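Local coordinates for protein fumarate lyase (Mesorhizobium sp., PDB 3C8T) that is a member of the fumarate lyase superfamily, a largely helical protein found here as an assembly of four identical chains, at residues A[131-142]-A[433-443]; A[255-266]-A[345-356]. All blocks are in the same frame, centred on the assembly; numbering follows the deposited sequence.

Both contacts are partly buried and lie on the same side of the chain's centre, their own centres about 19 Å apart. Contact 1 pairs the end of the long helix 104-140 with the C-terminal helix 432-440: a small apolar interior is bordered by arginines, one of them paired with Asp437. Contact 2 joins a turn and a short strand to a second strand and the start of helix 350-357, and relies far more on backbone carbonyls, amides and a two-stranded antiparallel pairing. The two meet where Leu137 and His141 of 131-142 pack on Leu346 and Val348 of 345-356. Different neighbouring subunits approach them, the second at contact 1 and chiefly the third at contact 2.

Contact 1: residues A[131-142]-A[433-443]; sequences RKALAALARNHR and GAMVDNVLGGR
Arg142 takes hold of Asp437 side-on, with one nitrogen for each carboxylate oxygen. NE donates to OD1 of Asp437 at 2.9 Å in a nearly straight bond (163°) that arrives on the syn side of the oxygen. The second bond of the salt bridge is shorter, 2.6 Å from Arg142 NH2 to Asp437 OD2, and meets that oxygen from above the carboxylate plane. With CG anti to the backbone N (chi1 -175°) and an extended chain, from just past the end of its helix, the guanidinium reaches across to the C-terminal helix and lies with one face over Gly433 CA. Along the way Arg142 CG brushes Val436 CG1.

The pair of helices behind this bridge is nearly antiparallel: segments 131-140 and 433-440 run at 152° with axes 10.1 Å apart, the C-terminal helix packing against the end of a long helix of the helical core. Leu440 packs between the helices, its CD2 on Ala135 CB at 3.6 Å and its CD1 against Arg139. Val436 CG1 lies by the carbonyl of Ala138. The second subunit lines another side of the C-terminal helix, meeting Met435, Asn438 and Val439.

At the other end Arg443 folds back over its own helix terminus, NH2 to Val439 O at 2.8 Å and NE to Leu440 O at 3.1 Å. Leu440 O is thus gripped twice, since Arg443 N reaches its opposite face. Arg131 NH2 and Arg443 NH1 are only 3.8 Å apart, yet Asp172 forms salt bridges with both arginines and Glu128 takes Arg131 NH1, which probably offsets the like charges. Arg139 NH1 approaches Arg443 O at 2.7 Å, but the bond is bent and weak.

Contact 2: residues A[255-266]-A[345-356]; sequences MMTTELGEVAEP and GLQVFPDRMREN
The guanidinium of Arg352 lies flat against the turn at Gly261, whose CA and the neighbouring Leu260 O are over the same face. At its edge NH2 donates to Thr258 O at 3.0 Å, with donor and carbonyl in one plane. Bends at chi2 (-57°) and chi3 (-70°) fold the arginine chain back to this position. The Phe349 ring has Gln347 O over one face, offset toward the rim, while its edge meets Gly261 O, 3.3 Å from CD2, and Ala264 CB.

The amide of Asn356 meets Glu262 in its own plane, ND2 reaching OE2 on the anti side at 2.9 Å, the two flat groups turned 34° apart. ND2 also donates to Leu260 O at 2.8 Å. Glu262 OE2 takes a salt bridge from Arg149 and a water that bridges to Met353 O.

Beyond the turn the chains pair as a short antiparallel two-stranded sheet. Ala264 and Gln347 form its hydrogen-bonded pair, Gln347 N to Ala264 O being 2.8 Å, and Val263 with Val348 the non-hydrogen-bonded one. The Gln347 side chain adds a bond from NE2 to Glu265 O, coming from above the carbonyl plane, and Phe349 N, at the N-cap of helix 350-357, donates to Glu262 O. Met353 CE packs on Val263 CG1 and touches Met255 CE. Thr258 OG1 and Glu259 OE2 are hydrogen-bonded to His154 of the third subunit, and Glu259 also forms a salt bridge with Arg149 of that subunit.

With both acceptors around ND2 of Asn356, a flip of the amide would set its oxygen against a carbonyl and a carboxylate, which fixes its rotation.

Contact 1: residues A[131-142]-A[433-443]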
loop_
_atom_site.group_PDB
_atom_site.type_symbol
_atom_site.label_atom_id
_atom_site.label_comp_id
_atom_site.label_asym_id
_atom_site.label_seq_id
_atom_site.Cartn_x
_atom_site.Cartn_y
_atom_site.Cartn_z
ATOM N N ARG A 131 12.751 -11.145 22.981
ATOM C CA ARG A 131 13.548 -12.377 22.897
ATOM C C ARG A 131 13.625 -13.075 24.269
ATOM O O ARG A 131 13.423 -14.292 24.348
ATOM C CB ARG A 131 14.953 -12.107 22.339
ATOM C CG ARG A 131 14.939 -11.571 20.926
ATOM C CD ARG A 131 16.279 -10.988 20.521
ATOM N NE ARG A 131 17.237 -12.045 20.224
ATOM C CZ ARG A 131 18.562 -11.899 20.274
ATOM N NH1 ARG A 131 19.098 -10.724 20.625
ATOM N NH2 ARG A 131 19.357 -12.928 19.963
ATOM N N LYS A 132 13.886 -12.314 25.335
ATOM C CA LYS A 132 13.898 -12.896 26.692
ATOM C C LYS A 132 12.591 -13.591 27.087
ATOM O O LYS A 132 12.612 -14.735 27.565
ATOM C CB LYS A 132 14.280 -11.856 27.747
ATOM C CG LYS A 132 15.779 -11.758 27.937
ATOM C CD LYS A 132 16.199 -10.563 28.832
ATOM C CE LYS A 132 17.114 -9.568 28.057
ATOM N NZ LYS A 132 18.101 -8.900 29.000
ATOM N N ALA A 133 11.456 -12.915 26.907
ATOM C CA ALA A 133 10.183 -13.527 27.258
ATOM C C ALA A 133 9.854 -14.736 26.366
ATOM O O ALA A 133 9.248 -15.698 26.829
ATOM C CB ALA A 133 9.060 -12.484 27.251
ATOM N N LEU A 134 10.325 -14.727 25.113
ATOM C CA LEU A 134 10.114 -15.856 24.223
ATOM C C LEU A 134 10.983 -17.056 24.606
ATOM O O LEU A 134 10.490 -18.233 24.612
ATOM C CB LEU A 134 10.314 -15.482 22.747
ATOM C CG LEU A 134 9.216 -14.604 22.148
ATOM C CD1 LEU A 134 9.614 -14.043 20.751
ATOM C CD2 LEU A 134 7.906 -15.385 22.092
ATOM N N ALA A 135 12.252 -16.776 24.928
ATOM C CA ALA A 135 13.138 -17.836 25.400
ATOM C C ALA A 135 12.585 -18.510 26.692
ATOM O O ALA A 135 12.633 -19.730 26.844
ATOM C CB ALA A 135 14.543 -17.312 25.585
ATOM N N ALA A 136 12.015 -17.736 27.598
ATOM C CA ALA A 136 11.418 -18.329 28.800
ATOM C C ALA A 136 10.271 -19.252 28.415
ATOM O O ALA A 136 10.190 -20.377 28.905
ATOM C CB ALA A 136 10.958 -17.249 29.804
ATOM N N LEU A 137 9.394 -18.791 27.535
ATOM C CA LEU A 137 8.252 -19.607 27.104
ATOM C C LEU A 137 8.729 -20.869 26.399
ATOM O O LEU A 137 8.227 -21.944 26.652
ATOM C CB LEU A 137 7.305 -18.838 26.182
ATOM C CG LEU A 137 6.502 -17.678 26.792
ATOM C CD1 LEU A 137 5.885 -16.843 25.671
ATOM C CD2 LEU A 137 5.400 -18.188 27.719
ATOM N N ALA A 138 9.703 -20.718 25.514
ATOM C CA ALA A 138 10.250 -21.837 24.777
ATOM C C ALA A 138 10.826 -22.891 25.734
ATOM O O ALA A 138 10.611 -24.093 25.556
ATOM C CB ALA A 138 11.319 -21.351 23.841
ATOM N N ARG A 139 11.577 -22.414 26.737
ATOM C CA ARG A 139 12.252 -23.286 27.703
ATOM C C ARG A 139 11.205 -23.975 28.588
ATOM O O ARG A 139 11.121 -25.212 28.592
ATOM C CB ARG A 139 13.241 -22.471 28.534
ATOM C CG ARG A 139 14.138 -23.268 29.421
ATOM C CD ARG A 139 15.108 -22.284 30.205
ATOM N NE ARG A 139 14.682 -20.861 30.335
ATOM C CZ ARG A 139 15.290 -19.811 29.756
ATOM N NH1 ARG A 139 16.343 -19.987 28.960
ATOM N NH2 ARG A 139 14.842 -18.581 29.977
ATOM N N ASN A 140 10.386 -23.196 29.293
ATOM C CA ASN A 140 9.391 -23.794 30.206
ATOM C C ASN A 140 8.378 -24.736 29.534
ATOM O O ASN A 140 7.930 -25.696 30.151
ATOM C CB ASN A 140 8.631 -22.722 30.987
ATOM C CG ASN A 140 9.556 -21.805 31.809
ATOM O OD1 ASN A 140 10.709 -22.158 32.121
ATOM N ND2 ASN A 140 9.045 -20.619 32.152
ATOM N N HIS A 141 8.049 -24.497 28.259
ATOM C CA HIS A 141 7.021 -25.307 27.581
ATOM C C HIS A 141 7.579 -26.192 26.512
ATOM O O HIS A 141 6.847 -26.704 25.654
ATOM C CB HIS A 141 5.849 -24.408 27.122
ATOM C CG HIS A 141 5.121 -23.804 28.278
ATOM N ND1 HIS A 141 4.296 -24.549 29.094
ATOM C CD2 HIS A 141 5.179 -22.570 28.833
ATOM C CE1 HIS A 141 3.837 -23.786 30.070
ATOM N NE2 HIS A 141 4.344 -22.575 29.927
ATOM N N ARG A 142 8.896 -26.357 26.562
ATOM C CA ARG A 142 9.630 -27.230 25.639
ATOM C C ARG A 142 8.888 -28.551 25.413
ATOM O O ARG A 142 8.799 -29.013 24.288
ATOM C CB ARG A 142 11.059 -27.490 26.177
ATOM C CG ARG A 142 11.973 -28.295 25.256
ATOM C CD ARG A 142 13.176 -28.889 26.024
ATOM N NE ARG A 142 14.147 -29.563 25.146
ATOM C CZ ARG A 142 14.147 -30.861 24.855
ATOM N NH1 ARG A 142 13.215 -31.670 25.362
ATOM N NH2 ARG A 142 15.084 -31.364 24.047
ATOM N N GLY A 433 11.532 -30.995 20.728
ATOM C CA GLY A 433 12.447 -30.677 21.813
ATOM C C GLY A 433 13.827 -30.267 21.316
ATOM O O GLY A 433 14.370 -29.267 21.762
ATOM N N ALA A 434 14.419 -31.053 20.419
ATOM C CA ALA A 434 15.761 -30.736 19.933
ATOM C C ALA A 434 15.793 -29.408 19.157
ATOM O O ALA A 434 16.777 -28.674 19.227
ATOM C CB ALA A 434 16.305 -31.877 19.086
ATOM N N MET A 435 14.718 -29.088 18.437
ATOM C CA MET A 435 14.639 -27.836 17.671
ATOM C C MET A 435 14.612 -26.625 18.609
ATOM O O MET A 435 15.274 -25.600 18.363
ATOM C CB MET A 435 13.409 -27.853 16.735
ATOM C CG MET A 435 13.479 -28.883 15.606
ATOM S SD MET A 435 11.994 -28.939 14.580
ATOM C CE MET A 435 12.592 -29.999 13.260
ATOM N N VAL A 436 13.879 -26.759 19.706
ATOM C CA VAL A 436 13.842 -25.744 20.744
ATOM C C VAL A 436 15.243 -25.486 21.292
ATOM O O VAL A 436 15.634 -24.314 21.431
ATOM C CB VAL A 436 12.880 -26.103 21.903
ATOM C CG1 VAL A 436 13.100 -25.185 23.129
ATOM C CG2 VAL A 436 11.430 -26.043 21.434
ATOM N N ASP A 437 15.972 -26.568 21.617
ATOM C CA ASP A 437 17.334 -26.475 22.173
ATOM C C ASP A 437 18.283 -25.755 21.211
ATOM O O ASP A 437 19.104 -24.936 21.608
ATOM C CB ASP A 437 17.878 -27.866 22.504
ATOM C CG ASP A 437 17.088 -28.568 23.636
ATOM O OD1 ASP A 437 16.413 -27.884 24.471
ATOM O OD2 ASP A 437 17.157 -29.824 23.671
ATOM N N ASN A 438 18.146 -26.064 19.933
ATOM C CA ASN A 438 18.900 -25.424 18.861
ATOM C C ASN A 438 18.727 -23.911 18.807
ATOM O O ASN A 438 19.705 -23.157 18.737
ATOM C CB ASN A 438 18.475 -26.016 17.528
ATOM C CG ASN A 438 19.456 -25.701 16.432
ATOM O OD1 ASN A 438 20.542 -26.291 16.392
ATOM N ND2 ASN A 438 19.113 -24.749 15.550
ATOM N N VAL A 439 17.493 -23.439 18.836
ATOM C CA VAL A 439 17.250 -22.001 18.825
ATOM C C VAL A 439 17.750 -21.331 20.132
ATOM O O VAL A 439 18.394 -20.289 20.103
ATOM C CB VAL A 439 15.745 -21.703 18.577
ATOM C CG1 VAL A 439 15.443 -20.197 18.661
ATOM C CG2 VAL A 439 15.340 -22.256 17.259
ATOM N N LEU A 440 17.443 -21.931 21.271
ATOM C CA LEU A 440 17.891 -21.387 22.560
ATOM C C LEU A 440 19.438 -21.296 22.633
ATOM O O LEU A 440 19.976 -20.315 23.157
ATOM C CB LEU A 440 17.320 -22.195 23.720
ATOM C CG LEU A 440 15.804 -22.039 23.958
ATOM C CD1 LEU A 440 15.347 -22.967 25.090
ATOM C CD2 LEU A 440 15.433 -20.603 24.334
ATOM N N GLY A 441 20.124 -22.295 22.081
ATOM C CA GLY A 441 21.576 -22.291 21.954
ATOM C C GLY A 441 22.299 -21.943 23.237
ATOM O O GLY A 441 23.234 -21.102 23.236
ATOM N N GLY A 442 21.849 -22.542 24.342
ATOM C CA GLY A 442 22.484 -22.312 25.636
ATOM C C GLY A 442 22.055 -21.022 26.320
ATOM O O GLY A 442 22.831 -20.439 27.098
ATOM N N ARG A 443 20.840 -20.558 26.021
ATOM C CA ARG A 443 20.174 -19.513 26.825
ATOM C C ARG A 443 19.316 -20.173 27.928
ATOM O O ARG A 443 18.446 -21.033 27.644
ATOM C CB ARG A 443 19.282 -18.605 25.947
ATOM C CG ARG A 443 20.032 -17.576 25.095
ATOM C CD ARG A 443 19.024 -16.806 24.213
ATOM N NE ARG A 443 18.747 -17.479 22.936
ATOM C CZ ARG A 443 18.114 -16.925 21.906
ATOM N NH1 ARG A 443 17.627 -15.673 21.994
ATOM N NH2 ARG A 443 17.960 -17.634 20.784
#

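Contact 2: residues A[255-266]-A[345-356]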
loop_
_atom_site.group_PDB
_atom_site.type_symbol
_atom_site.label_atom_id
_atom_site.label_comp_id
_atom_site.label_asym_id
_atom_site.label_seq_id
_atom_site.Cartn_x
_atom_site.Cartn_y
_atom_site.Cartn_z
ATOM N N MET A 255 -5.718 -18.819 19.557
ATOM C CA MET A 255 -5.696 -19.784 20.660
ATOM C C MET A 255 -6.637 -19.345 21.842
ATOM O O MET A 255 -6.980 -20.172 22.691
ATOM C CB MET A 255 -4.245 -20.052 21.122
ATOM C CG MET A 255 -3.353 -20.861 20.128
ATOM S SD MET A 255 -1.574 -20.790 20.607
ATOM C CE MET A 255 -1.635 -21.710 22.069
ATOM N N MET A 256 -7.056 -18.071 21.868
ATOM C CA MET A 256 -8.047 -17.549 22.868
ATOM C C MET A 256 -9.504 -17.755 22.495
ATOM O O MET A 256 -10.413 -17.439 23.276
ATOM C CB MET A 256 -7.788 -16.071 23.209
ATOM C CG MET A 256 -6.532 -15.835 24.092
ATOM S SD MET A 256 -6.185 -14.086 24.510
ATOM C CE MET A 256 -7.561 -13.686 25.564
ATOM N N THR A 257 -9.727 -18.284 21.287
ATOM C CA THR A 257 -11.043 -18.700 20.838
ATOM C C THR A 257 -11.672 -19.569 21.927
ATOM O O THR A 257 -11.022 -20.443 22.472
ATOM C CB THR A 257 -10.934 -19.475 19.491
ATOM O OG1 THR A 257 -10.321 -18.641 18.494
ATOM C CG2 THR A 257 -12.310 -19.890 18.944
ATOM N N THR A 258 -12.935 -19.322 22.241
ATOM C CA THR A 258 -13.649 -20.069 23.280
ATOM C C THR A 258 -13.416 -21.605 23.239
ATOM O O THR A 258 -13.022 -22.214 24.222
ATOM C CB THR A 258 -15.154 -19.751 23.193
ATOM O OG1 THR A 258 -15.332 -18.338 23.377
ATOM C CG2 THR A 258 -15.931 -20.552 24.290
ATOM N N GLU A 259 -13.605 -22.203 22.070
ATOM C CA GLU A 259 -13.435 -23.624 21.882
ATOM C C GLU A 259 -11.982 -24.100 21.983
ATOM O O GLU A 259 -11.774 -25.301 22.086
ATOM C CB GLU A 259 -14.017 -24.055 20.521
ATOM C CG GLU A 259 -15.541 -23.825 20.360
ATOM C CD GLU A 259 -15.904 -22.437 19.748
ATOM O OE1 GLU A 259 -15.021 -21.534 19.715
ATOM O OE2 GLU A 259 -17.069 -22.264 19.287
ATOM N N LEU A 260 -10.992 -23.198 21.875
ATOM C CA LEU A 260 -9.588 -23.570 22.046
ATOM C C LEU A 260 -9.129 -23.362 23.484
ATOM O O LEU A 260 -8.820 -24.342 24.171
ATOM C CB LEU A 260 -8.652 -22.833 21.056
ATOM C CG LEU A 260 -8.511 -23.480 19.682
ATOM C CD1 LEU A 260 -9.897 -23.480 18.954
ATOM C CD2 LEU A 260 -7.460 -22.769 18.827
ATOM N N GLY A 261 -9.075 -22.095 23.913
ATOM C CA GLY A 261 -8.807 -21.714 25.290
ATOM C C GLY A 261 -7.446 -22.149 25.781
ATOM O O GLY A 261 -7.271 -22.428 26.974
ATOM N N GLU A 262 -6.469 -22.159 24.878
ATOM C CA GLU A 262 -5.155 -22.709 25.162
ATOM C C GLU A 262 -4.196 -21.738 25.859
ATOM O O GLU A 262 -3.225 -22.180 26.463
ATOM C CB GLU A 262 -4.520 -23.279 23.907
ATOM C CG GLU A 262 -5.237 -24.497 23.418
ATOM C CD GLU A 262 -4.702 -25.000 22.100
ATOM O OE1 GLU A 262 -3.846 -24.288 21.496
ATOM O OE2 GLU A 262 -5.138 -26.094 21.667
ATOM N N VAL A 263 -4.486 -20.434 25.749
ATOM C CA VAL A 263 -3.735 -19.355 26.408
ATOM C C VAL A 263 -4.654 -18.174 26.748
ATOM O O VAL A 263 -5.809 -18.119 26.317
ATOM C CB VAL A 263 -2.534 -18.790 25.538
ATOM C CG1 VAL A 263 -1.501 -19.880 25.188
ATOM C CG2 VAL A 263 -3.031 -18.033 24.304
ATOM N N ALA A 264 -4.108 -17.224 27.506
ATOM C CA ALA A 264 -4.772 -15.991 27.828
ATOM C C ALA A 264 -3.704 -14.915 28.066
ATOM O O ALA A 264 -2.593 -15.206 28.573
ATOM C CB ALA A 264 -5.709 -16.161 29.102
ATOM N N GLU A 265 -4.039 -13.691 27.676
ATOM C CA GLU A 265 -3.188 -12.523 27.839
ATOM C C GLU A 265 -3.142 -12.238 29.317
ATOM O O GLU A 265 -4.070 -12.598 30.014
ATOM C CB GLU A 265 -3.818 -11.295 27.133
ATOM C CG GLU A 265 -3.679 -11.293 25.572
ATOM C CD GLU A 265 -3.936 -9.892 24.932
ATOM O OE1 GLU A 265 -4.194 -8.892 25.675
ATOM O OE2 GLU A 265 -3.830 -9.806 23.681
ATOM N N PRO A 266 -2.077 -11.567 29.806
ATOM C CA PRO A 266 -2.105 -11.198 31.210
ATOM C C PRO A 266 -3.120 -10.059 31.419
ATOM O O PRO A 266 -4.171 -10.312 32.027
ATOM C CB PRO A 266 -0.685 -10.735 31.482
ATOM C CG PRO A 266 -0.221 -10.223 30.178
ATOM C CD PRO A 266 -0.847 -11.110 29.144
ATOM N N GLY A 345 3.894 -12.048 30.599
ATOM C CA GLY A 345 2.880 -12.614 31.496
ATOM C C GLY A 345 1.897 -13.585 30.853
ATOM O O GLY A 345 0.830 -13.852 31.425
ATOM N N LEU A 346 2.236 -14.142 29.681
ATOM C CA LEU A 346 1.297 -15.056 28.982
ATOM C C LEU A 346 0.810 -16.221 29.900
ATOM O O LEU A 346 1.638 -16.871 30.537
ATOM C CB LEU A 346 1.949 -15.602 27.697
ATOM C CG LEU A 346 1.006 -16.260 26.693
ATOM C CD1 LEU A 346 0.061 -15.182 26.128
ATOM C CD2 LEU A 346 1.781 -17.025 25.614
ATOM N N GLN A 347 -0.513 -16.454 29.992
ATOM C CA GLN A 347 -1.036 -17.597 30.726
ATOM C C GLN A 347 -1.137 -18.754 29.715
ATOM O O GLN A 347 -1.786 -18.628 28.689
ATOM C CB GLN A 347 -2.404 -17.290 31.339
ATOM C CG GLN A 347 -2.469 -16.001 32.222
ATOM C CD GLN A 347 -3.918 -15.574 32.544
ATOM O OE1 GLN A 347 -4.665 -16.305 33.244
ATOM N NE2 GLN A 347 -4.338 -14.408 32.019
ATOM N N VAL A 348 -0.489 -19.864 29.999
ATOM C CA VAL A 348 -0.456 -21.018 29.095
ATOM C C VAL A 348 -1.220 -22.095 29.821
ATOM O O VAL A 348 -0.999 -22.237 31.039
ATOM C CB VAL A 348 1.008 -21.489 28.857
ATOM C CG1 VAL A 348 1.064 -22.777 28.031
ATOM C CG2 VAL A 348 1.859 -20.373 28.203
ATOM N N PHE A 349 -2.133 -22.807 29.124
ATOM C CA PHE A 349 -3.021 -23.821 29.755
ATOM C C PHE A 349 -2.817 -25.243 29.253
ATOM O O PHE A 349 -3.456 -25.689 28.311
ATOM C CB PHE A 349 -4.486 -23.422 29.644
ATOM C CG PHE A 349 -4.759 -22.052 30.180
ATOM C CD1 PHE A 349 -4.347 -21.708 31.480
ATOM C CD2 PHE A 349 -5.394 -21.090 29.391
ATOM C CE1 PHE A 349 -4.595 -20.401 31.975
ATOM C CE2 PHE A 349 -5.634 -19.796 29.877
ATOM C CZ PHE A 349 -5.233 -19.457 31.175
ATOM N N PRO A 350 -1.841 -25.942 29.835
ATOM C CA PRO A 350 -1.526 -27.264 29.305
ATOM C C PRO A 350 -2.733 -28.226 29.302
ATOM O O PRO A 350 -2.805 -29.102 28.427
ATOM C CB PRO A 350 -0.382 -27.717 30.201
ATOM C CG PRO A 350 0.292 -26.368 30.593
ATOM C CD PRO A 350 -0.916 -25.532 30.908
ATOM N N ASP A 351 -3.686 -28.000 30.210
ATOM C CA ASP A 351 -4.891 -28.816 30.302
ATOM C C ASP A 351 -5.783 -28.659 29.095
ATOM O O ASP A 351 -6.187 -29.656 28.504
ATOM C CB ASP A 351 -5.684 -28.563 31.623
ATOM C CG ASP A 351 -6.083 -27.066 31.837
ATOM O OD1 ASP A 351 -5.502 -26.165 31.211
ATOM O OD2 ASP A 351 -6.987 -26.792 32.656
ATOM N N ARG A 352 -6.063 -27.416 28.695
ATOM C CA ARG A 352 -6.841 -27.195 27.472
ATOM C C ARG A 352 -6.054 -27.694 26.246
ATOM O O ARG A 352 -6.650 -28.203 25.325
ATOM C CB ARG A 352 -7.239 -25.724 27.282
ATOM C CG ARG A 352 -8.378 -25.221 28.149
ATOM C CD ARG A 352 -9.668 -26.017 27.989
ATOM N NE ARG A 352 -10.323 -25.822 26.693
ATOM C CZ ARG A 352 -11.076 -24.757 26.377
ATOM N NH1 ARG A 352 -11.236 -23.765 27.252
ATOM N NH2 ARG A 352 -11.647 -24.667 25.174
ATOM N N MET A 353 -4.725 -27.571 26.272
ATOM C CA MET A 353 -3.897 -28.002 25.163
ATOM C C MET A 353 -4.002 -29.520 24.933
ATOM O O MET A 353 -4.082 -29.990 23.791
ATOM C CB MET A 353 -2.417 -27.574 25.368
ATOM C CG MET A 353 -2.111 -26.067 25.112
ATOM S SD MET A 353 -0.407 -25.514 25.515
ATOM C CE MET A 353 -0.501 -23.830 24.839
ATOM N N ARG A 354 -3.932 -30.259 26.034
ATOM C CA ARG A 354 -3.991 -31.727 26.085
ATOM C C ARG A 354 -5.381 -32.154 25.600
ATOM O O ARG A 354 -5.519 -33.063 24.788
ATOM C CB ARG A 354 -3.771 -32.157 27.556
ATOM C CG ARG A 354 -3.348 -33.600 27.831
ATOM C CD ARG A 354 -3.158 -33.949 29.394
ATOM N NE ARG A 354 -3.049 -32.805 30.339
ATOM C CZ ARG A 354 -1.936 -32.088 30.574
ATOM N NH1 ARG A 354 -0.784 -32.357 29.935
ATOM N NH2 ARG A 354 -1.968 -31.079 31.443
ATOM N N GLU A 355 -6.416 -31.474 26.084
ATOM C CA GLU A 355 -7.781 -31.784 25.679
ATOM C C GLU A 355 -7.995 -31.579 24.175
ATOM O O GLU A 355 -8.623 -32.417 23.502
ATOM C CB GLU A 355 -8.757 -30.962 26.513
ATOM C CG GLU A 355 -10.260 -31.087 26.124
ATOM C CD GLU A 355 -11.149 -30.111 26.931
ATOM O OE1 GLU A 355 -12.091 -29.512 26.338
ATOM O OE2 GLU A 355 -10.879 -29.926 28.162
ATOM N N ASN A 356 -7.458 -30.492 23.621
ATOM C CA ASN A 356 -7.654 -30.243 22.194
ATOM C C ASN A 356 -6.850 -31.261 21.349
ATOM O O ASN A 356 -7.310 -31.724 20.307
ATOM C CB ASN A 356 -7.330 -28.774 21.826
ATOM C CG ASN A 356 -8.236 -27.770 22.559
ATOM O OD1 ASN A 356 -9.373 -28.082 22.894
ATOM N ND2 ASN A 356 -7.737 -26.569 22.793
HETATM O O HOH W 1 -3.736 -28.346 21.232
#